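Local coordinates for mandelate racemase / muconate lactonizing enzyme, C-terminal domain protein (Pseudovibrio sp. JE062, PDB 4JHM) that is of unknown function but belongs to the enolase superfamily, with an N-terminal capping domain joined to a TIM-barrel-like domain, at residues 122-127 and 310-315; 284-289 and 317-322; 14-19 and 363-368; 35-40 and 51-56. All coordinates share one frame; numbering follows the deposited sequence.

How the interactions relate
The four contacts form two touching pairs. Interactions 1 and 2 lie 11 Å apart between centres and meet where V313 CG1 packs on F286 CD2 at 3.4 Å. Helix 304-316 carries one side of interaction 1 and runs on into the loop of interaction 2; F286 of helix 279-291 packs against both. Both reach the second subunit. Interactions 3 and 4 are 11 Å apart between centres. They adjoin in the antiparallel sheet, where strand 8-16 pairs with strand 34-44; I39 N lies 2.9 Å from Y14 O, a probable hydrogen bond. Interaction 1 approaches interaction 4 to about 7 Å between nearest atoms. Interactions 2 and 3 are 33 Å apart between centres.

Interaction 1: residues 122-127 and 310-315; sequences PLYMLL and NLHVAL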
loop_
_atom_site.group_PDB
_atom_site.type_symbol
_atom_site.label_atom_id
_atom_site.label_comp_id
_atom_site.label_asym_id
_atom_site.label_seq_id
_atom_site.Cartn_x
_atom_site.Cartn_y
_atom_site.Cartn_z
ATOM N N PRO A 122 6.005 -2.885 47.100
ATOM C CA PRO A 122 5.401 -1.862 46.255
ATOM C C PRO A 122 4.935 -2.426 44.923
ATOM O O PRO A 122 5.478 -3.420 44.446
ATOM C CB PRO A 122 6.541 -0.857 46.032
ATOM C CG PRO A 122 7.793 -1.582 46.384
ATOM C CD PRO A 122 7.397 -2.556 47.450
ATOM N N LEU A 123 3.940 -1.785 44.323
ATOM C CA LEU A 123 3.337 -2.305 43.109
ATOM C C LEU A 123 4.348 -2.362 41.968
ATOM O O LEU A 123 4.368 -3.323 41.199
ATOM C CB LEU A 123 2.139 -1.452 42.695
ATOM C CG LEU A 123 1.134 -2.183 41.803
ATOM C CD1 LEU A 123 0.217 -3.044 42.658
ATOM C CD2 LEU A 123 0.326 -1.203 40.968
ATOM N N TYR A 124 5.194 -1.345 41.859
ATOM C CA TYR A 124 6.122 -1.274 40.737
ATOM C C TYR A 124 7.038 -2.494 40.721
ATOM O O TYR A 124 7.580 -2.856 39.676
ATOM C CB TYR A 124 6.921 0.042 40.736
ATOM C CG TYR A 124 7.951 0.187 41.837
ATOM C CD1 TYR A 124 9.211 -0.392 41.722
ATOM C CD2 TYR A 124 7.674 0.931 42.978
ATOM C CE1 TYR A 124 10.156 -0.252 42.722
ATOM C CE2 TYR A 124 8.611 1.075 43.985
ATOM C CZ TYR A 124 9.849 0.484 43.854
ATOM O OH TYR A 124 10.776 0.632 44.856
HETATM N N MSE A 125 7.190 -3.140 41.874
HETATM C CA MSE A 125 7.996 -4.360 41.966
HETATM C C MSE A 125 7.247 -5.542 41.411
HETATM O O MSE A 125 7.808 -6.348 40.670
HETATM C CB MSE A 125 8.357 -4.622 43.419
HETATM C CG MSE A 125 9.648 -5.423 43.516
HETATM SE SE MSE A 125 10.307 -5.372 45.371
HETATM C CE MSE A 125 11.372 -3.721 45.223
ATOM N N LEU A 126 5.969 -5.652 41.765
ATOM C CA LEU A 126 5.125 -6.742 41.286
ATOM C C LEU A 126 5.138 -6.845 39.771
ATOM O O LEU A 126 5.207 -7.944 39.218
ATOM C CB LEU A 126 3.676 -6.534 41.720
ATOM C CG LEU A 126 3.335 -6.569 43.203
ATOM C CD1 LEU A 126 1.837 -6.368 43.355
ATOM C CD2 LEU A 126 3.769 -7.877 43.842
ATOM N N LEU A 127 5.045 -5.696 39.108
ATOM C CA LEU A 127 4.949 -5.646 37.651
ATOM C C LEU A 127 6.325 -5.794 37.008
ATOM O O LEU A 127 6.528 -6.648 36.145
ATOM C CB LEU A 127 4.314 -4.328 37.209
ATOM C CG LEU A 127 2.988 -3.981 37.890
ATOM C CD1 LEU A 127 2.733 -2.485 37.820
ATOM C CD2 LEU A 127 1.833 -4.762 37.282
ATOM N N ASN A 310 -0.377 5.446 38.246
ATOM C CA ASN A 310 0.424 5.611 37.041
ATOM C C ASN A 310 1.916 5.584 37.351
ATOM O O ASN A 310 2.700 4.939 36.650
ATOM C CB ASN A 310 0.070 6.930 36.349
ATOM C CG ASN A 310 -1.379 6.983 35.889
ATOM O OD1 ASN A 310 -1.749 6.366 34.889
ATOM N ND2 ASN A 310 -2.201 7.735 36.610
ATOM N N LEU A 311 2.313 6.288 38.404
ATOM C CA LEU A 311 3.722 6.366 38.758
ATOM C C LEU A 311 4.307 4.965 38.916
ATOM O O LEU A 311 5.436 4.696 38.493
ATOM C CB LEU A 311 3.911 7.171 40.045
ATOM C CG LEU A 311 5.315 7.128 40.660
ATOM C CD1 LEU A 311 6.376 7.596 39.676
ATOM C CD2 LEU A 311 5.367 7.970 41.923
ATOM N N HIS A 312 3.534 4.071 39.521
ATOM C CA HIS A 312 4.011 2.726 39.798
ATOM C C HIS A 312 4.293 1.962 38.514
ATOM O O HIS A 312 5.352 1.359 38.346
ATOM C CB HIS A 312 2.999 1.967 40.655
ATOM C CG HIS A 312 3.176 2.190 42.122
ATOM N ND1 HIS A 312 4.205 1.620 42.837
ATOM C CD2 HIS A 312 2.466 2.929 43.006
ATOM C CE1 HIS A 312 4.117 1.993 44.101
ATOM N NE2 HIS A 312 3.072 2.787 44.230
ATOM N N VAL A 313 3.338 1.995 37.604
ATOM C CA VAL A 313 3.496 1.312 36.339
ATOM C C VAL A 313 4.720 1.861 35.607
ATOM O O VAL A 313 5.493 1.100 35.033
ATOM C CB VAL A 313 2.227 1.458 35.478
ATOM C CG1 VAL A 313 2.370 0.688 34.176
ATOM C CG2 VAL A 313 1.013 0.971 36.255
ATOM N N ALA A 314 4.907 3.178 35.648
ATOM C CA ALA A 314 6.034 3.813 34.959
ATOM C C ALA A 314 7.377 3.416 35.577
ATOM O O ALA A 314 8.399 3.405 34.897
ATOM C CB ALA A 314 5.874 5.329 34.951
ATOM N N LEU A 315 7.374 3.091 36.864
ATOM C CA LEU A 315 8.601 2.659 37.538
ATOM C C LEU A 315 8.940 1.201 37.217
ATOM O O LEU A 315 10.086 0.776 37.363
ATOM C CB LEU A 315 8.484 2.860 39.052
ATOM C CG LEU A 315 8.957 4.217 39.590
ATOM C CD1 LEU A 315 8.669 5.363 38.634
ATOM C CD2 LEU A 315 8.319 4.490 40.939
#
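The imidazole of H312 is met by P122, L123 and Y124 at the start of helix 123-127. L123 comes over one face. Its CB lies 4.0 Å from the centroid of the H312 ring, offset toward the rim, and makes a CH-pi contact. The side chains of L123 and H312 cross at about a right angle. P122 CB reaches the edge of the same imidazole, near CE1. Y124 CG stands between its backbone N and carbonyl carbon (chi1 70°), and the ring approaches H312 rim to rim. The two ring planes differ by 20°, their centroids are 5.9 Å apart, and neither covers the other. H312 ND1 sits in the plane of the Y124 ring, 3.5 Å from Y124 CD2. Y124 OH is bonded to T132 OG1. Beside this group, Y124 CB packs on L315 CB at 3.6 Å. One turn further, L127 CD1 meets V313 CG2 at 4.2 Å. The contact joins the short helix 123-127 to barrel helix 304-316. L126 also packs on L126 of the second subunit. Y124 N, in the first turn of its helix, donates to H312 ND1 at 3.3 Å. This bond is long and bent, 137° at the hydrogen, with its donor tilted out of the ring plane. H312 NE2 is bonded to L356 O. An acceptor at ND1 and a carbonyl partner at NE2 are consistent with a neutral imidazole protonated on NE2.

Interaction 2: residues 284-289 and 317-322; sequences KCFAIA and HDNCNF
This contact belongs to the TIM-barrel-like domain, where helix 279-291 packs on the loop that leads from helix 304-316 to strand 323-326. F286 of the helix is the central side chain, and H317, N319 and C320 of the loop surround it. The planes of the F286 and H317 rings differ by only 10°, but the rings are displaced so that little of one lies above the other. Their centroids are 4.8 Å apart. The slide brings F286 CB, not the phenyl ring, over the centre of the imidazole. This CH-pi contact measures 3.8 Å from F286 CB to the H317 centroid. H317 CG, anti to its carbonyl carbon (chi1 -55°), lies against the F286 ring, 3.8 Å from F286 CD1. The H317 ring is also held by N283, whose OD1 is bonded to NE2. C320 CB touches the edge of the F286 ring, 3.7 Å from CE1. R131 donates hydrogen bonds to the carbonyl oxygens of H317 and C320, and D318 OD2 is bonded to Q86 NE2 of the second subunit. N319 is the centre of an inverse gamma turn, and its amide reaches the helix by both ends. OD1 lies in the plane of the F286 ring at its edge. N319 ND2 donates to F286 O at 2.9 Å; the oxygen lies in the plane of the N319 amide, but ND2 stands above the plane of the F286 carbonyl.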
loop_
_atom_site.group_PDB
_atom_site.type_symbol
_atom_site.label_atom_id
_atom_site.label_comp_id
_atom_site.label_asym_id
_atom_site.label_seq_id
_atom_site.Cartn_x
_atom_site.Cartn_y
_atom_site.Cartn_z
ATOM N N LYS A 284 -0.099 -3.296 30.119
ATOM C CA LYS A 284 0.014 -3.922 28.809
ATOM C C LYS A 284 0.363 -2.901 27.726
ATOM O O LYS A 284 1.160 -3.186 26.833
ATOM C CB LYS A 284 -1.282 -4.644 28.455
ATOM C CG LYS A 284 -1.572 -5.842 29.343
ATOM C CD LYS A 284 -2.954 -6.412 29.070
ATOM C CE LYS A 284 -3.325 -7.494 30.065
ATOM N NZ LYS A 284 -4.776 -7.805 29.980
ATOM N N CYS A 285 -0.227 -1.713 27.812
ATOM C CA CYS A 285 0.039 -0.660 26.836
ATOM C C CYS A 285 1.521 -0.295 26.794
ATOM O O CYS A 285 2.061 0.029 25.733
ATOM C CB CYS A 285 -0.808 0.575 27.134
ATOM S SG CYS A 285 -2.571 0.339 26.803
ATOM N N PHE A 286 2.170 -0.351 27.951
ATOM C CA PHE A 286 3.617 -0.181 28.030
ATOM C C PHE A 286 4.301 -1.238 27.181
ATOM O O PHE A 286 5.123 -0.924 26.314
ATOM C CB PHE A 286 4.101 -0.318 29.479
ATOM C CG PHE A 286 4.286 0.993 30.191
ATOM C CD1 PHE A 286 5.465 1.706 30.057
ATOM C CD2 PHE A 286 3.292 1.505 30.999
ATOM C CE1 PHE A 286 5.645 2.910 30.709
ATOM C CE2 PHE A 286 3.469 2.706 31.658
ATOM C CZ PHE A 286 4.649 3.409 31.516
ATOM N N ALA A 287 3.958 -2.496 27.445
ATOM C CA ALA A 287 4.518 -3.619 26.702
ATOM C C ALA A 287 4.280 -3.442 25.212
ATOM O O ALA A 287 5.147 -3.746 24.395
ATOM C CB ALA A 287 3.907 -4.928 27.179
ATOM N N ILE A 288 3.103 -2.935 24.863
ATOM C CA ILE A 288 2.737 -2.753 23.465
ATOM C C ILE A 288 3.586 -1.660 22.817
ATOM O O ILE A 288 4.084 -1.832 21.699
ATOM C CB ILE A 288 1.235 -2.448 23.323
ATOM C CG1 ILE A 288 0.428 -3.681 23.741
ATOM C CG2 ILE A 288 0.894 -2.052 21.893
ATOM C CD1 ILE A 288 -1.062 -3.442 23.863
ATOM N N ALA A 289 3.762 -0.546 23.523
ATOM C CA ALA A 289 4.646 0.519 23.051
ATOM C C ALA A 289 6.057 -0.012 22.889
ATOM O O ALA A 289 6.710 0.237 21.883
ATOM C CB ALA A 289 4.642 1.687 24.017
ATOM N N HIS A 317 8.636 -0.143 34.196
ATOM C CA HIS A 317 9.166 -0.217 32.837
ATOM C C HIS A 317 10.144 0.929 32.587
ATOM O O HIS A 317 10.241 1.855 33.390
ATOM C CB HIS A 317 8.022 -0.163 31.821
ATOM C CG HIS A 317 6.966 -1.203 32.039
ATOM N ND1 HIS A 317 7.015 -2.449 31.451
ATOM C CD2 HIS A 317 5.830 -1.181 32.776
ATOM C CE1 HIS A 317 5.956 -3.150 31.821
ATOM N NE2 HIS A 317 5.221 -2.402 32.624
ATOM N N ASP A 318 10.868 0.865 31.474
ATOM C CA ASP A 318 11.828 1.912 31.119
ATOM C C ASP A 318 11.261 2.889 30.100
ATOM O O ASP A 318 11.653 4.056 30.075
ATOM C CB ASP A 318 13.101 1.295 30.550
ATOM C CG ASP A 318 13.923 0.588 31.599
ATOM O OD1 ASP A 318 14.222 1.219 32.633
ATOM O OD2 ASP A 318 14.280 -0.591 31.386
ATOM N N ASN A 319 10.346 2.414 29.257
ATOM C CA ASN A 319 9.825 3.224 28.160
ATOM C C ASN A 319 8.796 4.260 28.616
ATOM O O ASN A 319 7.592 4.076 28.458
ATOM C CB ASN A 319 9.256 2.333 27.047
ATOM C CG ASN A 319 8.212 1.345 27.544
ATOM O OD1 ASN A 319 8.194 0.962 28.712
ATOM N ND2 ASN A 319 7.340 0.917 26.642
ATOM N N CYS A 320 9.304 5.347 29.186
ATOM C CA CYS A 320 8.512 6.498 29.627
ATOM C C CYS A 320 9.523 7.439 30.264
ATOM O O CYS A 320 10.342 6.997 31.057
ATOM C CB CYS A 320 7.431 6.103 30.642
ATOM S SG CYS A 320 6.634 7.495 31.510
ATOM N N ASN A 321 9.475 8.721 29.910
ATOM C CA ASN A 321 10.476 9.683 30.376
ATOM C C ASN A 321 10.036 10.515 31.566
ATOM O O ASN A 321 10.875 10.949 32.350
ATOM C CB ASN A 321 10.865 10.650 29.256
ATOM C CG ASN A 321 11.543 9.963 28.091
ATOM O OD1 ASN A 321 12.340 9.045 28.269
ATOM N ND2 ASN A 321 11.239 10.419 26.887
ATOM N N PHE A 322 8.737 10.761 31.706
ATOM C CA PHE A 322 8.270 11.673 32.752
ATOM C C PHE A 322 7.059 11.197 33.553
ATOM O O PHE A 322 6.314 10.311 33.140
ATOM C CB PHE A 322 7.935 13.041 32.153
ATOM C CG PHE A 322 9.084 13.701 31.453
ATOM C CD1 PHE A 322 10.044 14.395 32.173
ATOM C CD2 PHE A 322 9.195 13.643 30.071
ATOM C CE1 PHE A 322 11.103 15.009 31.530
ATOM C CE2 PHE A 322 10.251 14.257 29.421
ATOM C CZ PHE A 322 11.207 14.939 30.153
#

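Interaction 3: residues 14-19 and 363-368; sequences YALADE and DAVKEA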
loop_
_atom_site.group_PDB
_atom_site.type_symbol
_atom_site.label_atom_id
_atom_site.label_comp_id
_atom_site.label_asym_id
_atom_site.label_seq_id
_atom_site.Cartn_x
_atom_site.Cartn_y
_atom_site.Cartn_z
ATOM N N TYR A 14 -16.954 6.563 47.266
ATOM C CA TYR A 14 -16.918 7.964 47.673
ATOM C C TYR A 14 -16.756 8.902 46.483
ATOM O O TYR A 14 -16.126 8.563 45.479
ATOM C CB TYR A 14 -15.781 8.201 48.664
ATOM C CG TYR A 14 -15.948 7.453 49.958
ATOM C CD1 TYR A 14 -16.753 7.952 50.969
ATOM C CD2 TYR A 14 -15.304 6.243 50.170
ATOM C CE1 TYR A 14 -16.915 7.267 52.156
ATOM C CE2 TYR A 14 -15.457 5.549 51.356
ATOM C CZ TYR A 14 -16.264 6.067 52.344
ATOM O OH TYR A 14 -16.424 5.386 53.522
ATOM N N ALA A 15 -17.344 10.084 46.611
ATOM C CA ALA A 15 -17.162 11.151 45.646
ATOM C C ALA A 15 -16.989 12.441 46.437
ATOM O O ALA A 15 -17.949 12.959 47.022
ATOM C CB ALA A 15 -18.359 11.244 44.711
ATOM N N LEU A 16 -15.760 12.946 46.467
ATOM C CA LEU A 16 -15.437 14.102 47.285
ATOM C C LEU A 16 -14.854 15.237 46.456
ATOM O O LEU A 16 -14.466 15.042 45.306
ATOM C CB LEU A 16 -14.469 13.715 48.411
ATOM C CG LEU A 16 -13.255 12.855 48.060
ATOM C CD1 LEU A 16 -12.121 13.109 49.036
ATOM C CD2 LEU A 16 -13.615 11.376 48.047
ATOM N N ALA A 17 -14.810 16.423 47.055
ATOM C CA ALA A 17 -14.323 17.631 46.394
ATOM C C ALA A 17 -14.076 18.722 47.434
ATOM O O ALA A 17 -14.348 18.528 48.615
ATOM C CB ALA A 17 -15.328 18.106 45.355
ATOM N N ASP A 18 -13.561 19.864 46.987
ATOM C CA ASP A 18 -13.257 20.989 47.869
ATOM C C ASP A 18 -13.782 22.291 47.262
ATOM O O ASP A 18 -13.272 22.763 46.242
ATOM C CB ASP A 18 -11.744 21.085 48.105
ATOM C CG ASP A 18 -11.368 22.184 49.088
ATOM O OD1 ASP A 18 -11.401 23.369 48.702
ATOM O OD2 ASP A 18 -11.026 21.863 50.247
ATOM N N GLU A 19 -14.804 22.864 47.892
ATOM C CA GLU A 19 -15.403 24.107 47.415
ATOM C C GLU A 19 -14.363 25.226 47.322
ATOM O O GLU A 19 -14.422 26.066 46.426
ATOM C CB GLU A 19 -16.543 24.540 48.348
ATOM C CG GLU A 19 -17.707 23.561 48.414
ATOM C CD GLU A 19 -18.783 23.982 49.402
ATOM O OE1 GLU A 19 -19.969 23.697 49.136
ATOM O OE2 GLU A 19 -18.453 24.596 50.443
ATOM N N ASP A 363 -11.324 10.130 57.822
ATOM C CA ASP A 363 -12.239 11.092 58.420
ATOM C C ASP A 363 -12.279 12.346 57.559
ATOM O O ASP A 363 -13.250 13.100 57.594
ATOM C CB ASP A 363 -11.828 11.422 59.857
ATOM C CG ASP A 363 -12.041 10.255 60.797
ATOM O OD1 ASP A 363 -11.840 9.102 60.358
ATOM O OD2 ASP A 363 -12.419 10.487 61.964
ATOM N N ALA A 364 -11.220 12.551 56.777
ATOM C CA ALA A 364 -11.125 13.710 55.899
ATOM C C ALA A 364 -12.013 13.517 54.680
ATOM O O ALA A 364 -12.706 14.446 54.261
ATOM C CB ALA A 364 -9.683 13.945 55.475
ATOM N N VAL A 365 -11.992 12.313 54.112
ATOM C CA VAL A 365 -12.814 12.025 52.942
ATOM C C VAL A 365 -14.291 12.073 53.318
ATOM O O VAL A 365 -15.083 12.736 52.645
ATOM C CB VAL A 365 -12.476 10.666 52.283
ATOM C CG1 VAL A 365 -11.025 10.629 51.833
ATOM C CG2 VAL A 365 -12.772 9.510 53.223
ATOM N N LYS A 366 -14.658 11.386 54.398
ATOM C CA LYS A 366 -16.036 11.422 54.871
ATOM C C LYS A 366 -16.504 12.872 54.859
ATOM O O LYS A 366 -17.572 13.183 54.336
ATOM C CB LYS A 366 -16.150 10.832 56.278
ATOM N N GLU A 367 -15.672 13.754 55.411
ATOM C CA GLU A 367 -15.964 15.188 55.493
ATOM C C GLU A 367 -16.170 15.859 54.125
ATOM O O GLU A 367 -17.023 16.737 53.984
ATOM C CB GLU A 367 -14.841 15.898 56.262
ATOM C CG GLU A 367 -14.937 17.418 56.289
ATOM C CD GLU A 367 -16.219 17.924 56.927
ATOM O OE1 GLU A 367 -16.892 17.144 57.636
ATOM O OE2 GLU A 367 -16.553 19.109 56.717
ATOM N N ALA A 368 -15.396 15.452 53.124
ATOM C CA ALA A 368 -15.478 16.071 51.797
ATOM C C ALA A 368 -16.447 15.338 50.875
ATOM O O ALA A 368 -16.723 15.798 49.770
ATOM C CB ALA A 368 -14.099 16.136 51.155
#
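This is a helix-on-strand contact in which L16 packs on V365 and A368. It lies near the C-terminal end of strand 8-16, an inner strand of the four-stranded antiparallel sheet of the N-terminal domain. Strand 14-16 and helix 363-368 are inclined 72° to each other, and their axes approach to 7.7 Å. L16 carries most of the strand's side of the contact. Its CG stands between the backbone N and the carbonyl carbon (chi1 46°). L16 CD1 meets V365 CG1 at 3.9 Å, and the two side chains cross obliquely. Closer to the backbone, L16 CB packs on A368 CB at 3.7 Å. The polar part is slight. A17 N gives a weak hydrogen bond to A368 O at 3.4 Å, and L16 CA makes a CA-H...O contact with the same oxygen at 3.3 Å. The last carbonyl of the helix is thus turned to the backbone of L16 and A17. A335 and L334 add apolar cover beside V365 and L16. The chain leaves the helix directly into strand 369-376, which pairs with strand 8-16 through backbone bonds of A15 with F370 and A371. On its other side strand 8-16 pairs with strand 34-44, Y14 with I39 and L16 with N37.

Interaction 4: residues 35-40 and 51-56; sequences YTNNIV and LGATMS
N38 has CG anti to its carbonyl carbon (chi1 -56°), which sets CG near T54 O; the amide beyond it spans to T54 and S56. M55, a selenomethionine, runs out extended and then bends at chi3 (70°), which places CE beside Y35 CE2 at 3.7 Å. N38 ND2 makes two bonds. One goes to S56 OG at 2.7 Å, with the oxygen in the plane of the N38 amide. The other goes to T54 O at 2.9 Å. T54 O also accepts from N38 N at 2.9 Å, and the two donors reach it from opposite faces of its carbonyl plane. S56 OG is bonded to D63 OD2. The segments are neighbouring strands of a beta hairpin in the N-terminal domain, part of a four-stranded antiparallel sheet. T36 with S56, N38 with T54 and V40 with G52 are hydrogen-bonded pairs. N37 with M55 and I39 with A53 are non-hydrogen-bonded. On the face of N38, T54 and S56 the sheet packs against I66 of helix 65-73. On the face of I39 and A53, I39 CG1 meets A53 CB at 4.1 Å, and W362 covers I39. Strand 8-16 lies along the far edge of strand 34-44, while M55 O accepts from W98 NE1 of the third subunit. The selenium of M55 lies in the plane of the Y35 ring at its edge, a Met-aromatic contact 4.9 Å from SE to the ring centroid.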
loop_
_atom_site.group_PDB
_atom_site.type_symbol
_atom_site.label_atom_id
_atom_site.label_comp_id
_atom_site.label_asym_id
_atom_site.label_seq_id
_atom_site.Cartn_x
_atom_site.Cartn_y
_atom_site.Cartn_z
ATOM N N TYR A 35 -13.566 19.929 40.018
ATOM C CA TYR A 35 -12.890 18.640 40.121
ATOM C C TYR A 35 -13.459 17.772 41.236
ATOM O O TYR A 35 -13.588 18.207 42.376
ATOM C CB TYR A 35 -11.379 18.845 40.278
ATOM C CG TYR A 35 -10.731 19.090 38.943
ATOM C CD1 TYR A 35 -11.001 20.247 38.222
ATOM C CD2 TYR A 35 -9.894 18.147 38.373
ATOM C CE1 TYR A 35 -10.433 20.467 36.978
ATOM C CE2 TYR A 35 -9.323 18.359 37.131
ATOM C CZ TYR A 35 -9.597 19.520 36.439
ATOM O OH TYR A 35 -9.030 19.730 35.207
ATOM N N THR A 36 -13.820 16.547 40.867
ATOM C CA THR A 36 -14.321 15.545 41.788
ATOM C C THR A 36 -13.395 14.348 41.758
ATOM O O THR A 36 -12.879 13.983 40.694
ATOM C CB THR A 36 -15.699 15.035 41.361
ATOM O OG1 THR A 36 -16.608 16.132 41.262
ATOM C CG2 THR A 36 -16.223 14.028 42.359
ATOM N N ASN A 37 -13.188 13.737 42.920
ATOM C CA ASN A 37 -12.427 12.499 43.007
ATOM C C ASN A 37 -13.361 11.360 43.399
ATOM O O ASN A 37 -14.184 11.513 44.303
ATOM C CB ASN A 37 -11.301 12.640 44.029
ATOM C CG ASN A 37 -10.246 11.555 43.900
ATOM O OD1 ASN A 37 -10.401 10.602 43.139
ATOM N ND2 ASN A 37 -9.164 11.697 44.652
ATOM N N ASN A 38 -13.244 10.229 42.708
ATOM C CA ASN A 38 -14.055 9.053 43.001
ATOM C C ASN A 38 -13.194 7.952 43.589
ATOM O O ASN A 38 -12.271 7.470 42.942
ATOM C CB ASN A 38 -14.726 8.551 41.729
ATOM C CG ASN A 38 -15.545 9.624 41.049
ATOM O OD1 ASN A 38 -16.605 10.014 41.541
ATOM N ND2 ASN A 38 -15.061 10.110 39.912
ATOM N N ILE A 39 -13.490 7.548 44.818
ATOM C CA ILE A 39 -12.673 6.546 45.481
ATOM C C ILE A 39 -13.430 5.248 45.720
ATOM O O ILE A 39 -14.549 5.253 46.237
ATOM C CB ILE A 39 -12.135 7.061 46.824
ATOM C CG1 ILE A 39 -11.080 8.141 46.586
ATOM C CG2 ILE A 39 -11.536 5.918 47.625
ATOM C CD1 ILE A 39 -10.589 8.814 47.851
ATOM N N VAL A 40 -12.802 4.142 45.329
ATOM C CA VAL A 40 -13.296 2.809 45.632
ATOM C C VAL A 40 -12.406 2.183 46.693
ATOM O O VAL A 40 -11.205 2.014 46.475
ATOM C CB VAL A 40 -13.265 1.895 44.394
ATOM C CG1 VAL A 40 -13.689 0.483 44.771
ATOM C CG2 VAL A 40 -14.158 2.445 43.294
ATOM N N LEU A 51 -7.308 0.388 47.695
ATOM C CA LEU A 51 -7.752 1.712 47.277
ATOM C C LEU A 51 -7.527 1.939 45.788
ATOM O O LEU A 51 -6.463 1.628 45.249
ATOM C CB LEU A 51 -7.012 2.802 48.049
ATOM C CG LEU A 51 -6.744 2.557 49.531
ATOM C CD1 LEU A 51 -6.051 3.777 50.119
ATOM C CD2 LEU A 51 -8.031 2.239 50.276
ATOM N N GLY A 52 -8.545 2.495 45.138
ATOM C CA GLY A 52 -8.450 2.923 43.748
ATOM C C GLY A 52 -9.241 4.203 43.599
ATOM O O GLY A 52 -10.050 4.531 44.464
ATOM N N ALA A 53 -9.014 4.928 42.510
ATOM C CA ALA A 53 -9.651 6.225 42.326
ATOM C C ALA A 53 -9.606 6.684 40.880
ATOM O O ALA A 53 -8.633 6.433 40.170
ATOM C CB ALA A 53 -8.974 7.262 43.206
ATOM N N THR A 54 -10.664 7.359 40.449
ATOM C CA THR A 54 -10.656 8.035 39.163
ATOM C C THR A 54 -11.275 9.423 39.301
ATOM O O THR A 54 -12.179 9.650 40.107
ATOM C CB THR A 54 -11.400 7.241 38.072
ATOM O OG1 THR A 54 -11.077 7.786 36.787
ATOM C CG2 THR A 54 -12.908 7.302 38.285
HETATM N N MSE A 55 -10.778 10.343 38.486
HETATM C CA MSE A 55 -11.110 11.745 38.607
HETATM C C MSE A 55 -12.156 12.128 37.609
HETATM O O MSE A 55 -12.141 11.649 36.477
HETATM C CB MSE A 55 -9.815 12.476 38.308
HETATM C CG MSE A 55 -9.859 13.916 38.773
HETATM SE SE MSE A 55 -8.211 14.803 38.174
HETATM C CE MSE A 55 -8.533 14.862 36.229
ATOM N N SER A 56 -13.083 12.988 38.024
ATOM C CA SER A 56 -14.059 13.573 37.110
ATOM C C SER A 56 -13.852 15.082 37.061
ATOM O O SER A 56 -13.380 15.681 38.025
ATOM C CB SER A 56 -15.486 13.280 37.575
ATOM O OG SER A 56 -15.644 11.927 37.948
#